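Local coordinates for protein probable fimbrial chaperone YadV (Escherichia coli K-12, PDB 5GHU) that probably acts as a periplasmic chaperone that assists pilin subunits in fimbrial assembly, and could contribute to adhesion to surfaces, at residues Y12-K17 with R123-K128; V51-T56 with L72-S77; K82-V87 with A183-E188; S132-A137 with N155-Y160. All blocks are in the same frame, centred on the assembly; numbering follows the deposited sequence.

Contact 1. Residues Y12-K17 with R123-K128; sequences YKSDQK and RPDGLK
S14 meets P124 and D125 with one short side chain, which links the end of a strand to the loop beside it. Its CB lies 3.7 Å from P124 CA and equally far from R123 O. OG then takes the crowded position between its own backbone N and carbonyl carbon (chi1 66°). There it stands 3.4 Å from P124 CA and accepts a hydrogen bond from D125 N at 3.0 Å, the N-H...O angle being 151°. An alanine here would keep CB against P124 but would probably leave the D125 N-H without this acceptor and the start of the loop less firmly fixed. The backbone supplies the other bonds. R123 N donates to Y12 O at 2.8 Å, while S14 N donates to R123 O at 2.9 Å. K13 CA adds a CH...O contact to the same R123 O. The guanidinium of R123 is engaged elsewhere, in salt bridges to E85 and D211. K13 and R123 form a parallel bridge, after which a type I turn from K13 to Q16 leads the first chain away. Such parallel pairing of an early strand with the last one recurs in immunoglobulin-like folds, here the N-terminal domain of a PapD-family chaperone.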
loop_
_atom_site.group_PDB
_atom_site.type_symbol
_atom_site.label_atom_id
_atom_site.label_comp_id
_atom_site.label_asym_id
_atom_site.label_seq_id
_atom_site.Cartn_x
_atom_site.Cartn_y
_atom_site.Cartn_z
ATOM N N TYR A 12 5.777 -9.992 -0.089
ATOM C CA TYR A 12 6.391 -11.082 -0.872
ATOM C C TYR A 12 7.899 -11.011 -0.617
ATOM O O TYR A 12 8.569 -10.176 -1.189
ATOM C CB TYR A 12 6.063 -10.934 -2.375
ATOM C CG TYR A 12 6.386 -12.199 -3.151
ATOM C CD1 TYR A 12 7.680 -12.672 -3.245
ATOM C CD2 TYR A 12 5.395 -12.853 -3.843
ATOM C CE1 TYR A 12 7.967 -13.859 -3.939
ATOM C CE2 TYR A 12 5.660 -14.006 -4.553
ATOM C CZ TYR A 12 6.953 -14.494 -4.603
ATOM O OH TYR A 12 7.201 -15.663 -5.308
ATOM N N LYS A 13 8.414 -11.882 0.272
ATOM C CA LYS A 13 9.857 -11.899 0.541
ATOM C C LYS A 13 10.540 -12.631 -0.567
ATOM O O LYS A 13 10.039 -13.633 -1.057
ATOM C CB LYS A 13 10.114 -12.535 1.932
ATOM C CG LYS A 13 9.487 -11.664 3.045
ATOM C CD LYS A 13 9.845 -12.272 4.409
ATOM C CE LYS A 13 9.133 -11.409 5.472
ATOM N NZ LYS A 13 9.482 -11.950 6.870
ATOM N N SER A 14 11.703 -12.133 -0.988
ATOM C CA SER A 14 12.310 -12.643 -2.217
ATOM C C SER A 14 12.738 -14.106 -2.164
ATOM O O SER A 14 12.889 -14.762 -3.209
ATOM C CB SER A 14 13.501 -11.763 -2.603
ATOM O OG SER A 14 14.545 -11.864 -1.649
ATOM N N ASP A 15 12.917 -14.644 -0.952
ATOM C CA ASP A 15 13.322 -16.048 -0.876
ATOM C C ASP A 15 12.150 -17.026 -0.989
ATOM O O ASP A 15 12.371 -18.234 -1.029
ATOM C CB ASP A 15 14.149 -16.344 0.408
ATOM C CG ASP A 15 13.362 -16.094 1.687
ATOM O OD1 ASP A 15 12.248 -16.601 1.784
ATOM O OD2 ASP A 15 13.934 -15.468 2.562
ATOM N N GLN A 16 10.932 -16.515 -1.129
ATOM C CA GLN A 16 9.745 -17.379 -1.237
ATOM C C GLN A 16 9.428 -17.777 -2.674
ATOM O O GLN A 16 9.400 -16.920 -3.570
ATOM C CB GLN A 16 8.523 -16.656 -0.635
ATOM C CG GLN A 16 8.673 -16.481 0.892
ATOM C CD GLN A 16 8.789 -17.893 1.568
ATOM O OE1 GLN A 16 7.789 -18.610 1.735
ATOM N NE2 GLN A 16 10.027 -18.306 1.885
ATOM N N LYS A 17 9.159 -19.053 -2.889
ATOM C CA LYS A 17 8.850 -19.529 -4.228
ATOM C C LYS A 17 7.473 -19.014 -4.628
ATOM O O LYS A 17 7.213 -18.736 -5.793
ATOM C CB LYS A 17 8.941 -21.068 -4.255
ATOM C CG LYS A 17 8.361 -21.713 -5.484
ATOM C CD LYS A 17 9.266 -21.534 -6.704
ATOM C CE LYS A 17 8.852 -22.478 -7.828
ATOM N NZ LYS A 17 8.728 -23.862 -7.317
ATOM N N ARG A 123 9.942 -7.704 -1.276
ATOM C CA ARG A 123 10.967 -7.312 -0.326
ATOM C C ARG A 123 12.181 -8.235 -0.492
ATOM O O ARG A 123 12.169 -9.381 -0.042
ATOM C CB ARG A 123 10.438 -7.398 1.109
ATOM C CG ARG A 123 11.464 -6.904 2.120
ATOM C CD ARG A 123 10.897 -6.977 3.546
ATOM N NE ARG A 123 9.855 -5.932 3.580
ATOM C CZ ARG A 123 8.858 -5.961 4.453
ATOM N NH1 ARG A 123 8.814 -6.906 5.405
ATOM N NH2 ARG A 123 7.905 -5.031 4.398
ATOM N N PRO A 124 13.238 -7.737 -1.148
ATOM C CA PRO A 124 14.485 -8.519 -1.166
ATOM C C PRO A 124 14.955 -8.805 0.252
ATOM O O PRO A 124 14.853 -7.950 1.129
ATOM C CB PRO A 124 15.476 -7.598 -1.897
ATOM C CG PRO A 124 14.561 -6.661 -2.746
ATOM C CD PRO A 124 13.343 -6.439 -1.858
ATOM N N ASP A 125 15.493 -9.997 0.451
ATOM C CA ASP A 125 16.057 -10.339 1.753
ATOM C C ASP A 125 17.287 -9.471 2.015
ATOM O O ASP A 125 18.011 -9.114 1.067
ATOM C CB ASP A 125 16.528 -11.790 1.744
ATOM C CG ASP A 125 15.408 -12.815 1.825
ATOM O OD1 ASP A 125 14.231 -12.514 1.692
ATOM O OD2 ASP A 125 15.714 -13.964 2.089
ATOM N N GLY A 126 17.558 -9.214 3.292
ATOM C CA GLY A 126 18.780 -8.569 3.704
ATOM C C GLY A 126 18.825 -7.055 3.641
ATOM O O GLY A 126 19.925 -6.501 3.743
ATOM N N LEU A 127 17.681 -6.416 3.544
ATOM C CA LEU A 127 17.702 -4.953 3.562
ATOM C C LEU A 127 18.065 -4.415 4.940
ATOM O O LEU A 127 17.753 -5.033 5.977
ATOM C CB LEU A 127 16.363 -4.398 3.149
ATOM C CG LEU A 127 15.917 -4.775 1.711
ATOM C CD1 LEU A 127 14.532 -4.224 1.482
ATOM C CD2 LEU A 127 16.870 -4.164 0.697
ATOM N N LYS A 128 18.763 -3.277 4.938
ATOM C CA LYS A 128 19.155 -2.631 6.174
ATOM C C LYS A 128 17.928 -2.195 6.970
ATOM O O LYS A 128 16.988 -1.641 6.415
ATOM C CB LYS A 128 19.998 -1.389 5.826
ATOM C CG LYS A 128 20.446 -0.603 7.033
ATOM C CD LYS A 128 21.081 0.712 6.593
ATOM C CE LYS A 128 21.594 1.494 7.804
ATOM N NZ LYS A 128 20.496 1.831 8.749
#

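Contact 2. Residues V51-T56 with L72-S77; sequences VPFTAT and LMYTAS
At the open end of the beta hairpin of strands 53-62 and 67-74, F53, T54 and A55 pair antiparallel with Y74, M73 and L72. T54 and M73 are the hydrogen-bonded pair: T54 N donates to M73 O at 2.8 Å, and M73 N returns a bond to T54 O at 2.9 Å. Beyond the strand end, T75 N reaches P52 O at 2.7 Å, P52 being the centre of an inverse gamma turn. On the face carrying F53, Y74, A55 and L72, the F53 ring takes Y74 CD1 over one face, 3.8 Å above the plane and offset toward the rim, with the two ring planes 58° apart. CG of Y74 is anti to its backbone N (chi1 177°), and of the ring beyond it CE1 touches P52 CG at 3.6 Å. Two residues on, the backbone N of A76 lies over the centre of the Y74 ring. F53 also meets F88 and Y12 edge-to-face, so the hairpin end is built into an aromatic cluster. Past the strand end the T75 OG1 and S77 OG hydroxyls are hydrogen-bonded to each other, and S77 OG rests 3.5 Å from P52 CB.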
loop_
_atom_site.group_PDB
_atom_site.type_symbol
_atom_site.label_atom_id
_atom_site.label_comp_id
_atom_site.label_asym_id
_atom_site.label_seq_id
_atom_site.Cartn_x
_atom_site.Cartn_y
_atom_site.Cartn_z
ATOM N N VAL A 51 4.901 -7.316 -15.556
ATOM C CA VAL A 51 5.102 -7.679 -14.148
ATOM C C VAL A 51 5.567 -9.116 -14.034
ATOM O O VAL A 51 4.971 -10.012 -14.613
ATOM C CB VAL A 51 3.837 -7.472 -13.284
ATOM C CG1 VAL A 51 3.401 -6.026 -13.341
ATOM C CG2 VAL A 51 2.724 -8.389 -13.724
ATOM N N PRO A 52 6.657 -9.341 -13.286
ATOM C CA PRO A 52 7.259 -10.676 -13.249
ATOM C C PRO A 52 6.572 -11.566 -12.210
ATOM O O PRO A 52 7.236 -12.137 -11.363
ATOM C CB PRO A 52 8.715 -10.400 -12.848
ATOM C CG PRO A 52 8.630 -9.108 -11.985
ATOM C CD PRO A 52 7.494 -8.307 -12.638
ATOM N N PHE A 53 5.250 -11.651 -12.266
ATOM C CA PHE A 53 4.500 -12.507 -11.343
ATOM C C PHE A 53 3.406 -13.252 -12.107
ATOM O O PHE A 53 2.954 -12.801 -13.150
ATOM C CB PHE A 53 3.844 -11.705 -10.229
ATOM C CG PHE A 53 4.813 -11.030 -9.289
ATOM C CD1 PHE A 53 5.297 -9.769 -9.587
ATOM C CD2 PHE A 53 5.247 -11.672 -8.121
ATOM C CE1 PHE A 53 6.202 -9.128 -8.739
ATOM C CE2 PHE A 53 6.147 -11.035 -7.259
ATOM C CZ PHE A 53 6.608 -9.757 -7.574
ATOM N N THR A 54 2.983 -14.386 -11.579
ATOM C CA THR A 54 1.733 -15.012 -12.001
ATOM C C THR A 54 0.797 -15.076 -10.777
ATOM O O THR A 54 1.260 -15.027 -9.633
ATOM C CB THR A 54 1.951 -16.415 -12.573
ATOM O OG1 THR A 54 2.625 -17.235 -11.623
ATOM C CG2 THR A 54 2.795 -16.357 -13.836
ATOM N N ALA A 55 -0.506 -15.129 -11.037
ATOM C CA ALA A 55 -1.521 -15.294 -9.987
ATOM C C ALA A 55 -2.406 -16.409 -10.445
ATOM O O ALA A 55 -3.031 -16.306 -11.522
ATOM C CB ALA A 55 -2.312 -14.010 -9.792
ATOM N N THR A 56 -2.466 -17.491 -9.675
ATOM C CA THR A 56 -3.237 -18.629 -10.132
ATOM C C THR A 56 -4.123 -19.181 -9.020
ATOM O O THR A 56 -3.748 -19.259 -7.866
ATOM C CB THR A 56 -2.328 -19.722 -10.678
ATOM O OG1 THR A 56 -1.428 -20.126 -9.652
ATOM C CG2 THR A 56 -1.527 -19.187 -11.861
ATOM N N LEU A 72 0.474 -16.490 -5.602
ATOM C CA LEU A 72 1.209 -15.449 -6.319
ATOM C C LEU A 72 2.639 -15.912 -6.436
ATOM O O LEU A 72 3.234 -16.355 -5.453
ATOM C CB LEU A 72 1.141 -14.114 -5.593
ATOM C CG LEU A 72 -0.264 -13.651 -5.256
ATOM C CD1 LEU A 72 -0.144 -12.368 -4.369
ATOM C CD2 LEU A 72 -1.117 -13.425 -6.532
ATOM N N MET A 73 3.196 -15.829 -7.633
ATOM C CA MET A 73 4.504 -16.420 -7.861
ATOM C C MET A 73 5.415 -15.502 -8.681
ATOM O O MET A 73 5.052 -15.091 -9.777
ATOM C CB MET A 73 4.355 -17.760 -8.557
ATOM C CG MET A 73 5.653 -18.454 -8.644
ATOM S SD MET A 73 5.519 -20.131 -9.294
ATOM C CE MET A 73 4.398 -20.943 -8.182
ATOM N N TYR A 74 6.588 -15.167 -8.148
ATOM C CA TYR A 74 7.582 -14.361 -8.873
ATOM C C TYR A 74 8.233 -15.200 -9.975
ATOM O O TYR A 74 8.591 -16.340 -9.761
ATOM C CB TYR A 74 8.637 -13.816 -7.902
ATOM C CG TYR A 74 9.786 -13.015 -8.509
ATOM C CD1 TYR A 74 9.568 -11.783 -9.109
ATOM C CD2 TYR A 74 11.101 -13.483 -8.428
ATOM C CE1 TYR A 74 10.632 -11.045 -9.659
ATOM C CE2 TYR A 74 12.171 -12.757 -8.963
ATOM C CZ TYR A 74 11.935 -11.530 -9.563
ATOM O OH TYR A 74 12.999 -10.811 -10.093
ATOM N N THR A 75 8.371 -14.615 -11.147
ATOM C CA THR A 75 8.855 -15.370 -12.298
ATOM C C THR A 75 10.242 -14.903 -12.705
ATOM O O THR A 75 10.909 -15.569 -13.486
ATOM C CB THR A 75 7.914 -15.226 -13.492
ATOM O OG1 THR A 75 7.925 -13.860 -13.936
ATOM C CG2 THR A 75 6.496 -15.660 -13.134
ATOM N N ALA A 76 10.668 -13.754 -12.200
ATOM C CA ALA A 76 11.954 -13.165 -12.593
ATOM C C ALA A 76 12.071 -13.020 -14.103
ATOM O O ALA A 76 13.172 -13.084 -14.655
ATOM C CB ALA A 76 13.108 -13.996 -12.068
ATOM N N SER A 77 10.945 -12.830 -14.779
ATOM C CA SER A 77 11.000 -12.581 -16.215
ATOM C C SER A 77 11.701 -11.244 -16.442
ATOM O O SER A 77 12.374 -11.029 -17.458
ATOM C CB SER A 77 9.596 -12.588 -16.824
ATOM O OG SER A 77 8.723 -11.724 -16.122
#

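Contact 3. Residues K82-V87 with A183-E188; sequences KDRESV and APFSDE
F185 sets a single ring atom, CD2, over the centre of the R84 guanidinium, 3.7 Å from CZ, although the two flat groups are turned 63° apart. F185 has positive phi in a type II turn from A183 to S186, and with S186 forms a G1 beta bulge opposite N155. The arginine is oriented from its own side: R84 bends at chi3 (72°), and its NE bonds D83 OD1 at 2.9 Å while NH2 bonds D83 OD2 at 3.0 Å. This side-on, two-nitrogen salt bridge fixes the guanidinium's rotation. The same aspartate's backbone O lies at the edge of the F185 ring, in its plane, 3.5 Å from CE2. Nearer the backbone, P184 CB packs on R84 CB at 3.8 Å, and P184 CG nears E85 O. E85 itself turns its carboxylate to R123 and to the backbone of Y160. The polar link between the segments is one ordered water, in the guanidinium plane, which accepts from R84 NH1 at 3.1 Å and donates to P184 O at 2.7 Å. With the arginine's charge probably balanced within its own segment, residues 82-87 and 183-188 meet through van der Waals packing and a water bridge, not a salt bridge.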
loop_
_atom_site.group_PDB
_atom_site.type_symbol
_atom_site.label_atom_id
_atom_site.label_comp_id
_atom_site.label_asym_id
_atom_site.label_seq_id
_atom_site.Cartn_x
_atom_site.Cartn_y
_atom_site.Cartn_z
ATOM N N LYS A 82 17.524 -5.403 -6.061
ATOM C CA LYS A 82 17.784 -6.114 -4.831
ATOM C C LYS A 82 18.132 -5.225 -3.652
ATOM O O LYS A 82 18.339 -5.722 -2.532
ATOM C CB LYS A 82 18.910 -7.140 -5.068
ATOM C CG LYS A 82 18.505 -8.211 -6.071
ATOM C CD LYS A 82 19.501 -9.382 -6.081
ATOM C CE LYS A 82 19.158 -10.397 -7.161
ATOM N NZ LYS A 82 20.107 -11.541 -7.145
ATOM N N ASP A 83 18.112 -3.898 -3.866
ATOM C CA ASP A 83 18.506 -3.002 -2.793
ATOM C C ASP A 83 17.360 -2.197 -2.214
ATOM O O ASP A 83 17.604 -1.313 -1.416
ATOM C CB ASP A 83 19.546 -1.989 -3.297
ATOM C CG ASP A 83 19.019 -1.105 -4.385
ATOM O OD1 ASP A 83 17.916 -1.312 -4.966
ATOM O OD2 ASP A 83 19.752 -0.126 -4.711
ATOM N N ARG A 84 16.140 -2.574 -2.564
ATOM C CA ARG A 84 14.971 -1.818 -2.071
ATOM C C ARG A 84 13.748 -2.591 -2.397
ATOM O O ARG A 84 13.771 -3.460 -3.254
ATOM C CB ARG A 84 14.923 -0.431 -2.759
ATOM C CG ARG A 84 14.573 -0.497 -4.257
ATOM C CD ARG A 84 14.886 0.865 -4.908
ATOM N NE ARG A 84 16.324 1.056 -5.013
ATOM C CZ ARG A 84 16.901 2.230 -5.274
ATOM N NH1 ARG A 84 16.138 3.318 -5.442
ATOM N NH2 ARG A 84 18.227 2.319 -5.361
ATOM N N GLU A 85 12.661 -2.285 -1.709
ATOM C CA GLU A 85 11.357 -2.863 -2.040
ATOM C C GLU A 85 10.851 -2.354 -3.381
ATOM O O GLU A 85 11.210 -1.246 -3.873
ATOM C CB GLU A 85 10.330 -2.456 -0.988
ATOM C CG GLU A 85 10.556 -3.159 0.368
ATOM C CD GLU A 85 9.384 -2.862 1.299
ATOM O OE1 GLU A 85 8.775 -1.736 1.309
ATOM O OE2 GLU A 85 9.049 -3.803 2.046
ATOM N N SER A 86 10.012 -3.204 -3.993
ATOM C CA SER A 86 9.231 -2.817 -5.198
ATOM C C SER A 86 7.766 -3.027 -4.884
ATOM O O SER A 86 7.407 -3.986 -4.242
ATOM C CB SER A 86 9.601 -3.680 -6.416
ATOM O OG SER A 86 10.895 -3.385 -6.863
ATOM N N VAL A 87 6.889 -2.168 -5.370
ATOM C CA VAL A 87 5.482 -2.303 -5.073
ATOM C C VAL A 87 4.688 -2.622 -6.348
ATOM O O VAL A 87 4.973 -2.132 -7.476
ATOM C CB VAL A 87 4.887 -1.015 -4.398
ATOM C CG1 VAL A 87 4.826 0.190 -5.401
ATOM C CG2 VAL A 87 3.510 -1.305 -3.781
ATOM N N ALA A 183 8.042 6.137 -1.633
ATOM C CA ALA A 183 8.927 5.038 -2.080
ATOM C C ALA A 183 10.278 5.065 -1.407
ATOM O O ALA A 183 10.742 6.097 -0.910
ATOM C CB ALA A 183 9.054 5.134 -3.632
ATOM N N PRO A 184 10.976 3.915 -1.441
ATOM C CA PRO A 184 12.365 3.869 -0.932
ATOM C C PRO A 184 13.211 4.962 -1.548
ATOM O O PRO A 184 13.080 5.263 -2.772
ATOM C CB PRO A 184 12.891 2.486 -1.373
ATOM C CG PRO A 184 11.589 1.650 -1.421
ATOM C CD PRO A 184 10.465 2.591 -1.896
ATOM N N PHE A 185 14.080 5.546 -0.720
ATOM C CA PHE A 185 15.138 6.439 -1.291
ATOM C C PHE A 185 14.581 7.532 -2.175
ATOM O O PHE A 185 15.109 7.774 -3.294
ATOM C CB PHE A 185 16.202 5.613 -2.077
ATOM C CG PHE A 185 16.854 4.517 -1.257
ATOM C CD1 PHE A 185 17.521 4.794 -0.061
ATOM C CD2 PHE A 185 16.740 3.213 -1.691
ATOM C CE1 PHE A 185 18.153 3.777 0.686
ATOM C CE2 PHE A 185 17.339 2.171 -0.962
ATOM C CZ PHE A 185 18.042 2.431 0.204
ATOM N N SER A 186 13.499 8.177 -1.727
ATOM C CA SER A 186 12.816 9.178 -2.551
ATOM C C SER A 186 12.207 10.278 -1.688
ATOM O O SER A 186 12.170 10.173 -0.458
ATOM C CB SER A 186 11.713 8.485 -3.347
ATOM O OG SER A 186 10.580 8.268 -2.472
ATOM N N ASP A 187 11.829 11.330 -2.388
ATOM C CA ASP A 187 11.062 12.429 -1.782
ATOM C C ASP A 187 9.629 12.392 -2.264
ATOM O O ASP A 187 9.353 11.970 -3.406
ATOM C CB ASP A 187 11.651 13.781 -2.212
ATOM C CG ASP A 187 12.941 14.137 -1.522
ATOM O OD1 ASP A 187 13.447 13.350 -0.753
ATOM O OD2 ASP A 187 13.479 15.237 -1.825
ATOM N N GLU A 188 8.681 12.905 -1.443
ATOM C CA GLU A 188 7.344 13.160 -1.890
ATOM C C GLU A 188 6.877 14.460 -1.210
ATOM O O GLU A 188 7.213 14.663 -0.050
ATOM C CB GLU A 188 6.380 12.062 -1.420
ATOM C CG GLU A 188 6.376 10.822 -2.204
ATOM C CD GLU A 188 6.054 11.029 -3.647
ATOM O OE1 GLU A 188 5.465 12.075 -4.036
ATOM O OE2 GLU A 188 6.456 10.161 -4.431
HETATM O O HOH W 1 13.127 3.889 -5.071
#

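Contact 4. Residues S132-A137 with N155-Y160; sequences SEAPLA and NPTPYY
Y159 turns its CB toward A134 CB, 4.0 Å away, while its ring has P158 CG over one face, offset toward the rim, and its OH bonds the backbone O of G129. The second flat group is the N155 amide. Its ND2 donates to Y159 O at 2.8 Å, with the acceptor close to the amide plane. Its OD1 takes two bonds: T157 OG1 arrives in plane on a lone pair at 2.8 Å, and T157 N from above the plane at 2.9 Å, closing an Asx turn. T157 OG1 accepts from Y159 N at 3.1 Å, an ST turn, and also lies 3.6 Å from A134 CB. OG1 lies between the backbone N and the carbonyl carbon (chi1 79°), and CG2, anti to the carbonyl carbon, meets A137 CB, likewise at 3.6 Å. An alanine in place of T157 would probably leave the Y159 N-H without its acceptor and open a gap beside A137. P156 completes the packing through CD and CG against A137 O. The short, weakly bonded helix about 134-137 packs by A134 and A137 on the loop between strands 150-155 and 163-170, while P135 packs against F206 and A208 of strand 203-209 and I216 of strand 215-221.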
loop_
_atom_site.group_PDB
_atom_site.type_symbol
_atom_site.label_atom_id
_atom_site.label_comp_id
_atom_site.label_asym_id
_atom_site.label_seq_id
_atom_site.Cartn_x
_atom_site.Cartn_y
_atom_site.Cartn_z
ATOM N N SER A 132 9.098 -1.567 9.905
ATOM C CA SER A 132 8.219 -0.850 10.820
ATOM C C SER A 132 8.908 0.364 11.440
ATOM O O SER A 132 8.236 1.222 12.045
ATOM C CB SER A 132 7.718 -1.788 11.915
ATOM O OG SER A 132 6.793 -2.740 11.380
ATOM N N GLU A 133 10.217 0.475 11.261
ATOM C CA GLU A 133 10.976 1.607 11.751
ATOM C C GLU A 133 11.194 2.679 10.647
ATOM O O GLU A 133 11.717 3.775 10.933
ATOM C CB GLU A 133 12.336 1.135 12.293
ATOM C CG GLU A 133 12.193 0.249 13.583
ATOM C CD GLU A 133 13.507 -0.426 13.975
ATOM O OE1 GLU A 133 14.568 0.181 13.822
ATOM O OE2 GLU A 133 13.461 -1.573 14.414
ATOM N N ALA A 134 10.833 2.351 9.414
ATOM C CA ALA A 134 11.080 3.299 8.354
ATOM C C ALA A 134 10.252 4.596 8.544
ATOM O O ALA A 134 10.746 5.643 8.209
ATOM C CB ALA A 134 10.772 2.648 6.981
ATOM N N PRO A 135 9.025 4.500 9.077
ATOM C CA PRO A 135 8.293 5.780 9.238
ATOM C C PRO A 135 9.045 6.724 10.157
ATOM O O PRO A 135 9.012 7.961 9.930
ATOM C CB PRO A 135 6.947 5.354 9.851
ATOM C CG PRO A 135 6.734 3.939 9.270
ATOM C CD PRO A 135 8.158 3.321 9.308
ATOM N N LEU A 136 9.677 6.218 11.236
ATOM C CA LEU A 136 10.463 7.060 12.144
ATOM C C LEU A 136 11.645 7.709 11.441
ATOM O O LEU A 136 12.134 8.754 11.847
ATOM C CB LEU A 136 10.962 6.207 13.352
ATOM C CG LEU A 136 12.082 6.801 14.226
ATOM C CD1 LEU A 136 11.646 8.140 14.917
ATOM C CD2 LEU A 136 12.571 5.784 15.318
ATOM N N ALA A 137 12.180 7.017 10.408
ATOM C CA ALA A 137 13.330 7.533 9.684
ATOM C C ALA A 137 13.023 8.631 8.694
ATOM O O ALA A 137 13.943 9.333 8.266
ATOM C CB ALA A 137 14.026 6.390 8.945
ATOM N N ASN A 155 12.508 9.904 2.366
ATOM C CA ASN A 155 12.633 8.518 2.879
ATOM C C ASN A 155 14.029 8.005 2.600
ATOM O O ASN A 155 14.329 7.735 1.439
ATOM C CB ASN A 155 11.608 7.659 2.166
ATOM C CG ASN A 155 11.623 6.199 2.646
ATOM O OD1 ASN A 155 12.409 5.801 3.481
ATOM N ND2 ASN A 155 10.672 5.447 2.120
ATOM N N PRO A 156 14.854 7.905 3.611
ATOM C CA PRO A 156 16.255 7.458 3.434
ATOM C C PRO A 156 16.416 5.935 3.486
ATOM O O PRO A 156 17.578 5.464 3.473
ATOM C CB PRO A 156 16.978 8.098 4.625
ATOM C CG PRO A 156 15.914 8.024 5.734
ATOM C CD PRO A 156 14.553 8.277 5.036
ATOM N N THR A 157 15.301 5.227 3.518
ATOM C CA THR A 157 15.351 3.757 3.775
ATOM C C THR A 157 15.059 2.973 2.477
ATOM O O THR A 157 14.460 3.509 1.499
ATOM C CB THR A 157 14.326 3.278 4.837
ATOM O OG1 THR A 157 13.026 3.179 4.253
ATOM C CG2 THR A 157 14.271 4.227 6.025
ATOM N N PRO A 158 15.313 1.667 2.509
ATOM C CA PRO A 158 14.904 0.806 1.366
ATOM C C PRO A 158 13.487 0.295 1.381
ATOM O O PRO A 158 13.139 -0.539 0.557
ATOM C CB PRO A 158 15.876 -0.394 1.471
ATOM C CG PRO A 158 16.176 -0.457 3.002
ATOM C CD PRO A 158 16.251 1.010 3.448
ATOM N N TYR A 159 12.650 0.838 2.274
ATOM C CA TYR A 159 11.270 0.408 2.427
ATOM C C TYR A 159 10.273 1.486 2.034
ATOM O O TYR A 159 10.518 2.683 2.267
ATOM C CB TYR A 159 10.973 0.040 3.903
ATOM C CG TYR A 159 11.896 -1.016 4.449
ATOM C CD1 TYR A 159 11.707 -2.343 4.058
ATOM C CD2 TYR A 159 12.926 -0.690 5.342
ATOM C CE1 TYR A 159 12.546 -3.359 4.578
ATOM C CE2 TYR A 159 13.761 -1.719 5.902
ATOM C CZ TYR A 159 13.536 -3.030 5.491
ATOM O OH TYR A 159 14.335 -4.092 5.939
ATOM N N TYR A 160 9.179 1.063 1.432
ATOM C CA TYR A 160 8.038 1.979 1.333
ATOM C C TYR A 160 7.549 2.346 2.716
ATOM O O TYR A 160 7.565 1.517 3.666
ATOM C CB TYR A 160 6.851 1.347 0.558
ATOM C CG TYR A 160 7.131 1.198 -0.894
ATOM C CD1 TYR A 160 7.875 0.133 -1.395
ATOM C CD2 TYR A 160 6.739 2.181 -1.758
ATOM C CE1 TYR A 160 8.161 0.039 -2.751
ATOM C CE2 TYR A 160 7.045 2.081 -3.159
ATOM C CZ TYR A 160 7.746 0.991 -3.602
ATOM O OH TYR A 160 8.059 0.925 -4.954
#

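Three of the four contacts gather where the two domains meet; the fourth, contact 2, lies deeper in the N-terminal domain. Contacts 1, 2 and 3 all reach the same mixed sheet, and the centres of contacts 1 and 2 are about 15 Å apart. Along the chain contact 2 falls between the segments of contact 1, and contact 4 between those of contact 3, while the segments of contacts 1 and 3 alternate. The chain thus passes from one domain to the other between the two segments of contact 3. Contacts 3 and 4 are about 9 Å apart between centres, and E85 of contact 3 touches both contact 1 and contact 4. Contact 2 stands about 26 Å from contact 4 between centres.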